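Ribosomal RNA processing protein 6 (Trypanosoma brucei brucei, PDB 4NLC) probably acts, through the catalytic core present here, as a 3'-5' exoribonuclease that trims and degrades single-stranded RNA, including rRNA precursors, with the nuclear exosome. Local coordinates at residues P19-Y24 / R31-P36; F73-E78 / C125-A130; S104-T109 / L158-G163. The protein carries 1 engineered substitution. All coordinates share one frame; numbering follows the deposited sequence.

Contact 1: P19-Y24 / R31-P36; sequences PFRPVY and RHVGEP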
ATOM      1  N   PRO A  19       6.968  15.957  -7.532  1.00 39.04           N
ATOM      2  CA  PRO A  19       6.125  14.878  -8.082  1.00 38.06           C
ATOM      3  C   PRO A  19       6.877  13.549  -8.250  1.00 41.02           C
ATOM      4  O   PRO A  19       8.077  13.557  -8.565  1.00 42.61           O
ATOM      5  CB  PRO A  19       5.678  15.442  -9.431  1.00 40.38           C
ATOM      6  CG  PRO A  19       5.741  16.912  -9.268  1.00 45.61           C
ATOM      7  CD  PRO A  19       6.924  17.163  -8.387  1.00 41.21           C
ATOM      8  N   PHE A  20       6.180  12.415  -8.023  1.00 33.18           N
ATOM      9  CA  PHE A  20       6.761  11.077  -8.144  1.00 31.09           C
ATOM     10  C   PHE A  20       7.249  10.795  -9.558  1.00 35.95           C
ATOM     11  O   PHE A  20       6.505  10.998 -10.511  1.00 36.44           O
ATOM     12  CB  PHE A  20       5.777   9.978  -7.646  1.00 30.71           C
ATOM     13  CG  PHE A  20       6.230   8.545  -7.832  1.00 29.81           C
ATOM     14  CD1 PHE A  20       7.237   8.003  -7.036  1.00 31.64           C
ATOM     15  CD2 PHE A  20       5.644   7.731  -8.797  1.00 29.68           C
ATOM     16  CE1 PHE A  20       7.648   6.671  -7.202  1.00 31.09           C
ATOM     17  CE2 PHE A  20       6.036   6.393  -8.943  1.00 31.08           C
ATOM     18  CZ  PHE A  20       7.050   5.877  -8.155  1.00 29.19           C
ATOM     19  N   ARG A  21       8.505  10.364  -9.693  1.00 32.76           N
ATOM     20  CA  ARG A  21       9.085   9.987 -10.979  1.00 33.59           C
ATOM     21  C   ARG A  21       9.413   8.499 -10.902  1.00 37.41           C
ATOM     22  O   ARG A  21      10.261   8.105 -10.095  1.00 36.88           O
ATOM     23  CB  ARG A  21      10.342  10.797 -11.310  1.00 36.22           C
ATOM     24  CG  ARG A  21      10.855  10.503 -12.719  1.00 43.51           C
ATOM     25  CD  ARG A  21      12.212  11.114 -13.019  1.00 46.68           C
ATOM     26  NE  ARG A  21      12.189  12.578 -13.021  1.00 50.56           N
ATOM     27  CZ  ARG A  21      11.883  13.325 -14.078  1.00 62.15           C
ATOM     28  NH1 ARG A  21      11.572  12.753 -15.238  1.00 45.55           N
ATOM     29  NH2 ARG A  21      11.882  14.649 -13.984  1.00 46.42           N
ATOM     30  N   PRO A  22       8.715   7.647 -11.674  1.00 32.70           N
ATOM     31  CA  PRO A  22       8.964   6.204 -11.549  1.00 32.40           C
ATOM     32  C   PRO A  22      10.203   5.705 -12.276  1.00 35.33           C
ATOM     33  O   PRO A  22      10.449   6.097 -13.406  1.00 35.32           O
ATOM     34  CB  PRO A  22       7.693   5.581 -12.142  1.00 33.90           C
ATOM     35  CG  PRO A  22       7.217   6.571 -13.122  1.00 37.56           C
ATOM     36  CD  PRO A  22       7.625   7.932 -12.628  1.00 33.63           C
ATOM     37  N   VAL A  23      10.975   4.855 -11.613  1.00 32.01           N
ATOM     38  CA  VAL A  23      12.121   4.137 -12.176  1.00 32.21           C
ATOM     39  C   VAL A  23      11.540   2.727 -12.286  1.00 32.87           C
ATOM     40  O   VAL A  23      10.991   2.220 -11.299  1.00 29.51           O
ATOM     41  CB  VAL A  23      13.399   4.174 -11.289  1.00 37.00           C
ATOM     42  CG1 VAL A  23      14.476   3.244 -11.847  1.00 36.79           C
ATOM     43  CG2 VAL A  23      13.943   5.599 -11.173  1.00 37.61           C
ATOM     44  N   TYR A  24      11.584   2.121 -13.487  1.00 28.33           N
ATOM     45  CA  TYR A  24      10.962   0.807 -13.674  1.00 25.87           C
ATOM     46  C   TYR A  24      11.673  -0.054 -14.730  1.00 29.74           C
ATOM     47  O   TYR A  24      12.332   0.461 -15.642  1.00 28.59           O
ATOM     48  CB  TYR A  24       9.469   0.994 -14.050  1.00 25.06           C
ATOM     49  CG  TYR A  24       9.293   1.676 -15.388  1.00 25.43           C
ATOM     50  CD1 TYR A  24       9.451   3.057 -15.516  1.00 27.70           C
ATOM     51  CD2 TYR A  24       9.082   0.935 -16.546  1.00 24.68           C
ATOM     52  CE1 TYR A  24       9.406   3.677 -16.760  1.00 29.49           C
ATOM     53  CE2 TYR A  24       8.951   1.555 -17.785  1.00 25.73           C
ATOM     54  CZ  TYR A  24       9.144   2.920 -17.893  1.00 35.04           C
ATOM     55  OH  TYR A  24       9.070   3.522 -19.119  1.00 36.61           O
ATOM     56  N   ARG A  31      16.180  -1.300 -17.451  1.00 32.19           N
ATOM     57  CA  ARG A  31      15.859  -0.163 -16.587  1.00 32.57           C
ATOM     58  C   ARG A  31      15.404   1.054 -17.400  1.00 34.93           C
ATOM     59  O   ARG A  31      16.063   1.431 -18.373  1.00 34.93           O
ATOM     60  CB  ARG A  31      17.101   0.211 -15.745  1.00 34.63           C
ATOM     61  CG  ARG A  31      16.862   1.249 -14.648  1.00 43.01           C
ATOM     62  CD  ARG A  31      18.145   1.534 -13.896  1.00 44.75           C
ATOM     63  NE  ARG A  31      17.942   2.488 -12.805  1.00 58.45           N
ATOM     64  CZ  ARG A  31      18.115   3.805 -12.909  1.00 71.65           C
ATOM     65  NH1 ARG A  31      18.481   4.344 -14.066  1.00 47.69           N
ATOM     66  NH2 ARG A  31      17.907   4.592 -11.862  1.00 65.34           N
ATOM     67  N   HIS A  32      14.312   1.698 -16.963  1.00 29.98           N
ATOM     68  CA  HIS A  32      13.817   2.934 -17.575  1.00 30.75           C
ATOM     69  C   HIS A  32      13.528   3.977 -16.510  1.00 34.86           C
ATOM     70  O   HIS A  32      13.217   3.641 -15.363  1.00 33.44           O
ATOM     71  CB  HIS A  32      12.550   2.702 -18.443  1.00 31.71           C
ATOM     72  CG  HIS A  32      12.682   1.612 -19.466  1.00 34.85           C
ATOM     73  ND1 HIS A  32      13.090   1.883 -20.748  1.00 37.07           N
ATOM     74  CD2 HIS A  32      12.459   0.280 -19.346  1.00 36.20           C
ATOM     75  CE1 HIS A  32      13.103   0.715 -21.374  1.00 36.93           C
ATOM     76  NE2 HIS A  32      12.729  -0.278 -20.569  1.00 36.51           N
ATOM     77  N   VAL A  33      13.610   5.249 -16.905  1.00 33.07           N
ATOM     78  CA  VAL A  33      13.267   6.394 -16.065  1.00 32.36           C
ATOM     79  C   VAL A  33      12.005   7.000 -16.695  1.00 37.28           C
ATOM     80  O   VAL A  33      11.989   7.359 -17.879  1.00 36.06           O
ATOM     81  CB  VAL A  33      14.443   7.396 -15.903  1.00 35.96           C
ATOM     82  CG1 VAL A  33      13.980   8.703 -15.286  1.00 36.30           C
ATOM     83  CG2 VAL A  33      15.573   6.794 -15.068  1.00 35.41           C
ATOM     84  N   GLY A  34      10.934   7.004 -15.918  1.00 35.53           N
ATOM     85  CA  GLY A  34       9.636   7.536 -16.324  1.00 34.95           C
ATOM     86  C   GLY A  34       9.532   9.036 -16.144  1.00 39.54           C
ATOM     87  O   GLY A  34      10.533   9.709 -15.880  1.00 37.90           O
ATOM     88  N   GLU A  35       8.303   9.562 -16.303  1.00 38.91           N
ATOM     89  CA  GLU A  35       7.980  10.990 -16.215  1.00 39.48           C
ATOM     90  C   GLU A  35       6.930  11.247 -15.151  1.00 42.83           C
ATOM     91  O   GLU A  35       6.001  10.442 -15.032  1.00 41.54           O
ATOM     92  CB  GLU A  35       7.479  11.520 -17.573  1.00 41.35           C
ATOM     93  CG  GLU A  35       8.503  11.383 -18.691  1.00 56.97           C
ATOM     94  CD  GLU A  35       8.068  11.860 -20.066  1.00 95.67           C
ATOM     95  OE1 GLU A  35       6.842  11.930 -20.326  1.00 95.30           O
ATOM     96  OE2 GLU A  35       8.962  12.137 -20.900  1.00 95.18           O
ATOM     97  N   PRO A  36       7.033  12.371 -14.391  1.00 39.76           N
ATOM     98  CA  PRO A  36       6.008  12.672 -13.374  1.00 38.87           C
ATOM     99  C   PRO A  36       4.614  12.793 -13.995  1.00 41.24           C
ATOM    100  O   PRO A  36       4.484  13.301 -15.113  1.00 40.73           O
ATOM    101  CB  PRO A  36       6.480  14.006 -12.778  1.00 41.44           C
ATOM    102  CG  PRO A  36       7.940  14.072 -13.074  1.00 46.18           C
ATOM    103  CD  PRO A  36       8.071  13.427 -14.424  1.00 42.02           C
TER
HETATM  104  O   HOH W   1      10.838   6.053 -20.506  1.00 57.70           O

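Contact 2: F73-E78 / C125-A130; sequences FVDTVE and CLKVRA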
ATOM      1  N   PHE A  73       8.566 -19.722   1.424  1.00 29.19           N
ATOM      2  CA  PHE A  73       8.927 -18.397   1.895  1.00 27.93           C
ATOM      3  C   PHE A  73      10.130 -17.974   1.065  1.00 31.35           C
ATOM      4  O   PHE A  73      11.145 -18.649   1.088  1.00 30.58           O
ATOM      5  CB  PHE A  73       9.212 -18.379   3.412  1.00 29.22           C
ATOM      6  CG  PHE A  73       9.534 -16.980   3.898  1.00 29.71           C
ATOM      7  CD1 PHE A  73       8.539 -16.021   4.016  1.00 32.54           C
ATOM      8  CD2 PHE A  73      10.839 -16.614   4.195  1.00 31.86           C
ATOM      9  CE1 PHE A  73       8.843 -14.712   4.421  1.00 33.60           C
ATOM     10  CE2 PHE A  73      11.142 -15.309   4.602  1.00 34.85           C
ATOM     11  CZ  PHE A  73      10.145 -14.367   4.705  1.00 32.84           C
ATOM     12  N   VAL A  74       9.984 -16.892   0.281  1.00 26.97           N
ATOM     13  CA  VAL A  74      10.999 -16.421  -0.657  1.00 26.38           C
ATOM     14  C   VAL A  74      11.670 -15.169  -0.091  1.00 30.54           C
ATOM     15  O   VAL A  74      10.996 -14.150   0.124  1.00 28.11           O
ATOM     16  CB  VAL A  74      10.362 -16.154  -2.064  1.00 28.64           C
ATOM     17  CG1 VAL A  74      11.358 -15.473  -3.007  1.00 27.66           C
ATOM     18  CG2 VAL A  74       9.779 -17.426  -2.682  1.00 27.37           C
ATOM     19  N   ASP A  75      13.004 -15.243   0.141  1.00 27.72           N
ATOM     20  CA  ASP A  75      13.706 -14.097   0.686  1.00 27.12           C
ATOM     21  C   ASP A  75      15.097 -13.910   0.110  1.00 29.64           C
ATOM     22  O   ASP A  75      15.888 -13.139   0.672  1.00 28.54           O
ATOM     23  CB  ASP A  75      13.710 -14.105   2.238  1.00 29.28           C
ATOM     24  CG  ASP A  75      14.526 -15.184   2.927  1.00 44.36           C
ATOM     25  OD1 ASP A  75      14.909 -16.174   2.251  1.00 43.28           O
ATOM     26  OD2 ASP A  75      14.723 -15.077   4.170  1.00 55.82           O
ATOM     27  N   THR A  76      15.391 -14.557  -1.037  1.00 27.10           N
ATOM     28  CA  THR A  76      16.668 -14.343  -1.767  1.00 27.41           C
ATOM     29  C   THR A  76      16.344 -14.062  -3.236  1.00 31.79           C
ATOM     30  O   THR A  76      15.220 -14.375  -3.666  1.00 30.61           O
ATOM     31  CB  THR A  76      17.668 -15.505  -1.626  1.00 31.09           C
ATOM     32  OG1 THR A  76      17.163 -16.652  -2.298  1.00 33.92           O
ATOM     33  CG2 THR A  76      18.014 -15.822  -0.194  1.00 29.60           C
ATOM     34  N   VAL A  77      17.313 -13.478  -3.996  1.00 29.59           N
ATOM     35  CA  VAL A  77      17.176 -13.138  -5.425  1.00 30.74           C
ATOM     36  C   VAL A  77      16.901 -14.394  -6.242  1.00 33.75           C
ATOM     37  O   VAL A  77      15.977 -14.382  -7.037  1.00 34.55           O
ATOM     38  CB  VAL A  77      18.386 -12.362  -6.030  1.00 36.31           C
ATOM     39  CG1 VAL A  77      18.078 -11.861  -7.452  1.00 36.02           C
ATOM     40  CG2 VAL A  77      18.798 -11.201  -5.155  1.00 36.88           C
ATOM     41  N   GLU A  78      17.717 -15.455  -6.057  1.00 28.83           N
ATOM     42  CA  GLU A  78      17.643 -16.762  -6.755  1.00 28.56           C
ATOM     43  C   GLU A  78      16.279 -17.407  -6.526  1.00 31.22           C
ATOM     44  O   GLU A  78      15.711 -17.959  -7.460  1.00 32.88           O
ATOM     45  CB  GLU A  78      18.740 -17.753  -6.274  1.00 30.34           C
ATOM     46  CG  GLU A  78      20.034 -17.126  -5.790  1.00 44.32           C
ATOM     47  CD  GLU A  78      20.029 -16.648  -4.348  1.00 60.18           C
ATOM     48  OE1 GLU A  78      20.170 -15.421  -4.148  1.00 47.95           O
ATOM     49  OE2 GLU A  78      19.941 -17.490  -3.424  1.00 51.14           O
ATOM     50  N   CYS A 125       9.548  -8.754   0.528  1.00 32.63           N
ATOM     51  CA  CYS A 125       9.658  -7.423  -0.108  1.00 33.13           C
ATOM     52  C   CYS A 125      10.702  -6.558   0.505  1.00 36.21           C
ATOM     53  O   CYS A 125      10.996  -5.519  -0.076  1.00 38.24           O
ATOM     54  CB  CYS A 125       8.327  -6.690  -0.007  1.00 33.32           C
ATOM     55  SG  CYS A 125       7.068  -7.335  -1.074  1.00 37.00           S
ATOM     56  N   LEU A 126      11.060  -6.816   1.753  1.00 30.11           N
ATOM     57  CA  LEU A 126      12.055  -6.017   2.421  1.00 29.92           C
ATOM     58  C   LEU A 126      13.425  -6.531   2.052  1.00 35.04           C
ATOM     59  O   LEU A 126      14.258  -5.767   1.586  1.00 36.42           O
ATOM     60  CB  LEU A 126      11.846  -6.014   3.946  1.00 29.54           C
ATOM     61  CG  LEU A 126      10.653  -5.201   4.452  1.00 32.09           C
ATOM     62  CD1 LEU A 126      10.491  -5.341   5.980  1.00 30.93           C
ATOM     63  CD2 LEU A 126      10.763  -3.733   4.030  1.00 32.06           C
ATOM     64  N   LYS A 127      13.639  -7.831   2.216  1.00 30.90           N
ATOM     65  CA  LYS A 127      14.908  -8.483   1.924  1.00 30.17           C
ATOM     66  C   LYS A 127      15.234  -8.458   0.436  1.00 33.88           C
ATOM     67  O   LYS A 127      16.404  -8.328   0.098  1.00 34.59           O
ATOM     68  CB  LYS A 127      14.932  -9.918   2.484  1.00 32.28           C
ATOM     69  CG  LYS A 127      16.348 -10.441   2.629  1.00 45.64           C
ATOM     70  CD  LYS A 127      16.601 -11.161   3.929  1.00 52.14           C
ATOM     71  CE  LYS A 127      17.988 -11.754   3.945  1.00 56.53           C
ATOM     72  NZ  LYS A 127      19.040 -10.724   3.704  1.00 68.16           N
ATOM     73  N   VAL A 128      14.228  -8.566  -0.452  1.00 29.78           N
ATOM     74  CA  VAL A 128      14.503  -8.540  -1.906  1.00 28.31           C
ATOM     75  C   VAL A 128      13.900  -7.276  -2.574  1.00 29.43           C
ATOM     76  O   VAL A 128      13.682  -7.268  -3.790  1.00 27.70           O
ATOM     77  CB  VAL A 128      14.143  -9.874  -2.651  1.00 31.26           C
ATOM     78  CG1 VAL A 128      14.915 -11.049  -2.062  1.00 30.55           C
ATOM     79  CG2 VAL A 128      12.650 -10.160  -2.638  1.00 30.60           C
ATOM     80  N   ARG A 129      13.723  -6.177  -1.780  1.00 25.97           N
ATOM     81  CA  ARG A 129      13.207  -4.885  -2.245  1.00 25.43           C
ATOM     82  C   ARG A 129      13.842  -4.434  -3.542  1.00 29.81           C
ATOM     83  O   ARG A 129      13.121  -4.108  -4.486  1.00 29.25           O
ATOM     84  CB  ARG A 129      13.382  -3.788  -1.178  1.00 26.16           C
ATOM     85  CG  ARG A 129      12.779  -2.435  -1.583  1.00 26.86           C
ATOM     86  CD  ARG A 129      13.025  -1.417  -0.488  1.00 27.76           C
ATOM     87  NE  ARG A 129      12.806  -0.037  -0.919  1.00 29.34           N
ATOM     88  CZ  ARG A 129      11.617   0.559  -0.937  1.00 47.17           C
ATOM     89  NH1 ARG A 129      10.528  -0.101  -0.549  1.00 35.63           N
ATOM     90  NH2 ARG A 129      11.506   1.816  -1.334  1.00 33.97           N
ATOM     91  N   ALA A 130      15.191  -4.438  -3.589  1.00 27.03           N
ATOM     92  CA  ALA A 130      16.003  -3.993  -4.725  1.00 27.17           C
ATOM     93  C   ALA A 130      15.861  -4.884  -5.966  1.00 32.98           C
ATOM     94  O   ALA A 130      16.227  -4.457  -7.057  1.00 32.62           O
ATOM     95  CB  ALA A 130      17.469  -3.932  -4.314  1.00 27.81           C
TER

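Contact 3: S104-T109 / L158-G163; sequences SYQGFT and LQKDFG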
ATOM      1  N   SER A 104       7.411   5.478   8.596  1.00 27.30           N
ATOM      2  CA  SER A 104       7.766   5.787   7.223  1.00 25.31           C
ATOM      3  C   SER A 104       6.860   6.914   6.740  1.00 30.11           C
ATOM      4  O   SER A 104       5.635   6.885   6.982  1.00 27.68           O
ATOM      5  CB  SER A 104       7.606   4.562   6.328  1.00 26.25           C
ATOM      6  OG  SER A 104       7.884   4.903   4.984  1.00 29.17           O
ATOM      7  N   TYR A 105       7.464   7.906   6.045  1.00 26.98           N
ATOM      8  CA  TYR A 105       6.695   9.033   5.511  1.00 26.01           C
ATOM      9  C   TYR A 105       5.711   8.601   4.431  1.00 29.53           C
ATOM     10  O   TYR A 105       4.516   8.820   4.580  1.00 29.69           O
ATOM     11  CB  TYR A 105       7.598  10.159   5.010  1.00 26.55           C
ATOM     12  CG  TYR A 105       6.782  11.372   4.654  1.00 29.14           C
ATOM     13  CD1 TYR A 105       6.243  12.191   5.647  1.00 31.75           C
ATOM     14  CD2 TYR A 105       6.474  11.664   3.327  1.00 28.67           C
ATOM     15  CE1 TYR A 105       5.423  13.272   5.327  1.00 33.37           C
ATOM     16  CE2 TYR A 105       5.663  12.750   2.997  1.00 30.21           C
ATOM     17  CZ  TYR A 105       5.145  13.553   3.998  1.00 40.03           C
ATOM     18  OH  TYR A 105       4.365  14.631   3.661  1.00 46.11           O
ATOM     19  N   GLN A 106       6.207   7.982   3.359  1.00 25.98           N
ATOM     20  CA  GLN A 106       5.356   7.521   2.267  1.00 25.70           C
ATOM     21  C   GLN A 106       4.817   6.139   2.549  1.00 28.74           C
ATOM     22  O   GLN A 106       3.818   5.737   1.957  1.00 27.45           O
ATOM     23  CB  GLN A 106       6.128   7.507   0.932  1.00 27.06           C
ATOM     24  CG  GLN A 106       6.585   8.892   0.442  1.00 28.21           C
ATOM     25  CD  GLN A 106       7.376   8.789  -0.839  1.00 41.54           C
ATOM     26  OE1 GLN A 106       6.909   8.269  -1.859  1.00 30.11           O
ATOM     27  NE2 GLN A 106       8.623   9.202  -0.788  1.00 37.17           N
ATOM     28  N   GLY A 107       5.489   5.409   3.433  1.00 26.51           N
ATOM     29  CA  GLY A 107       5.118   4.033   3.723  1.00 25.26           C
ATOM     30  C   GLY A 107       5.868   3.107   2.788  1.00 28.09           C
ATOM     31  O   GLY A 107       6.530   3.563   1.845  1.00 25.87           O
ATOM     32  N   PHE A 108       5.818   1.802   3.065  1.00 24.62           N
ATOM     33  CA  PHE A 108       6.492   0.832   2.211  1.00 23.18           C
ATOM     34  C   PHE A 108       5.859  -0.542   2.286  1.00 25.86           C
ATOM     35  O   PHE A 108       5.397  -0.961   3.343  1.00 25.34           O
ATOM     36  CB  PHE A 108       8.030   0.772   2.468  1.00 24.44           C
ATOM     37  CG  PHE A 108       8.465   0.496   3.892  1.00 25.55           C
ATOM     38  CD1 PHE A 108       8.489  -0.800   4.390  1.00 26.44           C
ATOM     39  CD2 PHE A 108       8.889   1.533   4.722  1.00 27.62           C
ATOM     40  CE1 PHE A 108       8.897  -1.053   5.708  1.00 27.95           C
ATOM     41  CE2 PHE A 108       9.271   1.286   6.043  1.00 29.54           C
ATOM     42  CZ  PHE A 108       9.292  -0.008   6.523  1.00 27.64           C
ATOM     43  N   THR A 109       5.929  -1.278   1.180  1.00 23.61           N
ATOM     44  CA  THR A 109       5.440  -2.650   1.137  1.00 22.82           C
ATOM     45  C   THR A 109       6.391  -3.563   1.915  1.00 26.09           C
ATOM     46  O   THR A 109       7.607  -3.531   1.702  1.00 24.94           O
ATOM     47  CB  THR A 109       5.252  -3.099  -0.301  1.00 23.39           C
ATOM     48  OG1 THR A 109       4.493  -2.094  -0.973  1.00 25.31           O
ATOM     49  CG2 THR A 109       4.532  -4.450  -0.390  1.00 18.79           C
ATOM     50  N   LEU A 158       2.887  -1.019  -5.450  1.00 25.01           N
ATOM     51  CA  LEU A 158       3.741  -1.708  -6.421  1.00 24.39           C
ATOM     52  C   LEU A 158       4.583  -0.714  -7.200  1.00 25.86           C
ATOM     53  O   LEU A 158       5.746  -0.971  -7.477  1.00 23.86           O
ATOM     54  CB  LEU A 158       2.886  -2.562  -7.399  1.00 24.69           C
ATOM     55  CG  LEU A 158       2.318  -3.914  -6.883  1.00 28.16           C
ATOM     56  CD1 LEU A 158       1.471  -4.592  -7.959  1.00 27.39           C
ATOM     57  CD2 LEU A 158       3.408  -4.857  -6.520  1.00 27.88           C
ATOM     58  N   GLN A 159       3.997   0.443  -7.514  1.00 23.33           N
ATOM     59  CA  GLN A 159       4.675   1.506  -8.238  1.00 24.02           C
ATOM     60  C   GLN A 159       5.705   2.188  -7.358  1.00 26.33           C
ATOM     61  O   GLN A 159       6.882   2.211  -7.692  1.00 25.58           O
ATOM     62  CB  GLN A 159       3.671   2.520  -8.815  1.00 25.47           C
ATOM     63  CG  GLN A 159       2.702   1.901  -9.812  1.00 28.14           C
ATOM     64  CD  GLN A 159       1.681   2.892 -10.302  1.00 35.97           C
ATOM     65  OE1 GLN A 159       1.915   4.106 -10.331  1.00 26.65           O
ATOM     66  NE2 GLN A 159       0.543   2.389 -10.758  1.00 26.74           N
ATOM     67  N   LYS A 160       5.260   2.744  -6.245  1.00 23.80           N
ATOM     68  CA  LYS A 160       6.101   3.450  -5.281  1.00 23.42           C
ATOM     69  C   LYS A 160       7.355   2.667  -4.919  1.00 27.49           C
ATOM     70  O   LYS A 160       8.463   3.208  -4.969  1.00 27.57           O
ATOM     71  CB  LYS A 160       5.264   3.734  -4.007  1.00 25.29           C
ATOM     72  CG  LYS A 160       6.055   4.149  -2.748  1.00 24.21           C
ATOM     73  CD  LYS A 160       5.130   4.320  -1.507  1.00 29.25           C
ATOM     74  CE  LYS A 160       4.543   3.020  -0.911  1.00 26.34           C
ATOM     75  NZ  LYS A 160       3.488   3.305   0.112  1.00 23.75           N
ATOM     76  N   ASP A 161       7.177   1.391  -4.555  1.00 24.06           N
ATOM     77  CA  ASP A 161       8.260   0.575  -4.028  1.00 22.90           C
ATOM     78  C   ASP A 161       9.073  -0.169  -5.042  1.00 30.56           C
ATOM     79  O   ASP A 161      10.248  -0.405  -4.783  1.00 32.64           O
ATOM     80  CB  ASP A 161       7.711  -0.402  -2.982  1.00 22.08           C
ATOM     81  CG  ASP A 161       7.226   0.302  -1.719  1.00 27.96           C
ATOM     82  OD1 ASP A 161       8.032   1.021  -1.102  1.00 29.17           O
ATOM     83  OD2 ASP A 161       6.034   0.108  -1.336  1.00 27.27           O
ATOM     84  N   PHE A 162       8.459  -0.637  -6.133  1.00 27.49           N
ATOM     85  CA  PHE A 162       9.173  -1.534  -7.047  1.00 27.42           C
ATOM     86  C   PHE A 162       9.104  -1.239  -8.552  1.00 30.47           C
ATOM     87  O   PHE A 162       9.589  -2.059  -9.335  1.00 30.11           O
ATOM     88  CB  PHE A 162       8.647  -2.976  -6.822  1.00 28.15           C
ATOM     89  CG  PHE A 162       8.304  -3.374  -5.402  1.00 28.30           C
ATOM     90  CD1 PHE A 162       9.297  -3.461  -4.424  1.00 29.40           C
ATOM     91  CD2 PHE A 162       7.009  -3.762  -5.066  1.00 28.60           C
ATOM     92  CE1 PHE A 162       8.986  -3.866  -3.117  1.00 30.44           C
ATOM     93  CE2 PHE A 162       6.698  -4.166  -3.760  1.00 30.88           C
ATOM     94  CZ  PHE A 162       7.689  -4.224  -2.797  1.00 28.88           C
ATOM     95  N   GLY A 163       8.436  -0.161  -8.954  1.00 26.76           N
ATOM     96  CA  GLY A 163       8.215   0.127 -10.371  1.00 25.40           C
ATOM     97  C   GLY A 163       7.483  -1.016 -11.071  1.00 27.05           C
ATOM     98  O   GLY A 163       7.766  -1.308 -12.238  1.00 25.85           O
TER

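Contact 1: P19-Y24 / R31-P36
Val-23 faces Val-33 as a non-hydrogen-bonded pair and Tyr-24 faces His-32 as a hydrogen-bonded one, the two segments running antiparallel with their directions 160° apart. Tyr-24 and His-32 exchange both backbone bonds, and Gly-34 N extends the ladder by donating to Pro-22 O at 2.7 Å. Tyr-24 carries its CG between the backbone N and the carbonyl carbon (chi1 65°), and its ring takes His-32 CB over one face, 3.8 Å from the centroid. The imidazole itself is slid off the phenol ring, with the planes 23° apart; its NE2 bonds Asp-26 in the short connecting loop. Gly-34 meets the edge of the tyrosine ring, and Gly-34 CA lies 4.1 Å from Pro-22 CG. Val-23 CG1 sits over one face of the Arg-31 guanidinium, 3.7 Å from Arg-31 NE. Beyond the strands, Arg-21 NH1 reaches a lone pair of Gly-34 O at 3.3 Å, while Pro-36 CD lies over one face of the Arg-21 guanidinium, toward its rim, 3.7 Å from Arg-21 NH1. Pairing of this kind, with short strands joined by a short connecting loop, is that of a two-stranded beta hairpin, here lying at the surface.

Contact 2: F73-E78 / C125-A130
Lys-127 and Val-128 reach the backbone of Asp-75 and Thr-76 through their first torsions: Lys-127 holds CG anti to its backbone N (chi1 -160°), and Val-128 holds CG1 anti to its carbonyl carbon (chi1 -59°). Lys-127 CG comes to 3.4 Å from Asp-75 O, and the methylenes on either side of it stay close, with Lys-127 CB 3.8 Å and CD 3.9 Å from that same oxygen. The aliphatic part of the lysine thus lies against the carbonyl, while its ammonium end runs on past. Lys-127 NZ stops 6.1 Å from Asp-75 OD2, too far for a salt bridge, although the opposite charges probably still attract weakly. Val-128 CG1 presses on the next peptide, 3.5 Å from Thr-76 C and 3.6 Å from Asp-75 O, and approaches Val-77 N as well. This is where strand 71-74, an outermost strand of the mixed sheet in the RNase H-like exonuclease domain, gives way to helix 77-87. The partner segment follows strand 120-123, which runs parallel to 71-74, and Val-74 makes backbone bonds to Ile-122 and Asp-124. Thr-76 sits at the helix N-cap, its side chain capping a backbone N in the first turn, and OG1 bonds the Asp-79 carboxylate as well. Leu-126 to Arg-129 form a type I turn, its closing bond from Arg-129 N to Leu-126 O weak at 3.4 Å. The turn presents Lys-127 at the exposed side and tucks Val-128 inward, where the valine is buried against Leu-80 of the helix and Val-123 of strand 120-123.

Contact 3: S104-T109 / L158-G163
Within the RNase H-like exonuclease domain, the start of strand 108-115 meets the C-terminal part of helix 152-162, and Asp-161 grips Thr-109 there. A single carboxylate oxygen does the work: Asp-161 OD2 accepts from Thr-109 OG1 at 2.7 Å and from Thr-109 N at 2.9 Å. Thr-109 keeps OG1 beside its own backbone N and anti to the carbonyl carbon (chi1 -50°), which lets both donors converge on that oxygen. They arrive from the same face of the carboxylate, the hydroxyl on the anti side and 33° out of the plane, the amide well above it, at 57°. The other oxygen, Asp-161 OD1, rests 3.6 Å from Phe-108 CB and forms a salt bridge with Arg-129; with these partners the acid is probably kept ionised. Next in sequence, Phe-162 brings CZ to 3.7 Å from Thr-109 CB, and Asp-161 CB stands over the centre of the phenylalanine ring. Lys-160 reaches toward the loop before the strand. Lys-160 CE passes 3.4 Å from Gly-107 O. Lys-160 NZ donates to Gln-106 O at 3.1 Å from above the carbonyl plane, and also bonds His-99 NE2 on strand 92-100. The loop has its own brace, an ST motif in which Ser-104 OG accepts from Gly-107 N at 2.9 Å. With the backbone N and hydroxyl of Thr-109, at the start of an inner strand, held by one acidic side chain of the helix, the contact is a helix-on-sheet junction of the alpha/beta RNase H-like fold.

How the contacts relate
From the N terminus, contact 1 closes the short hairpin of strands 23-25 and 31-33 before the exonuclease sheet begins. Contact 2 closes a loop of 46 residues, including strands 92-100, 108-115 and 120-123, and ties the junction between strand 71-74 and helix 77-87 to the loop after strand 120-123. Contact 3 closes one of 48, tying strand 108-115 to helix 152-162. These two cross: 104-109 lies between the halves of contact 2. They meet where Cys-125 SG packs on Phe-162 CZ and Leu-126 CD2 on Phe-108 CE1. From the hairpin segment, Phe-20 CZ packs on helix 152-162 at Lys-160 CA, and Tyr-24 CB on Gly-163 O just after it; contacts 1 and 2 do not touch.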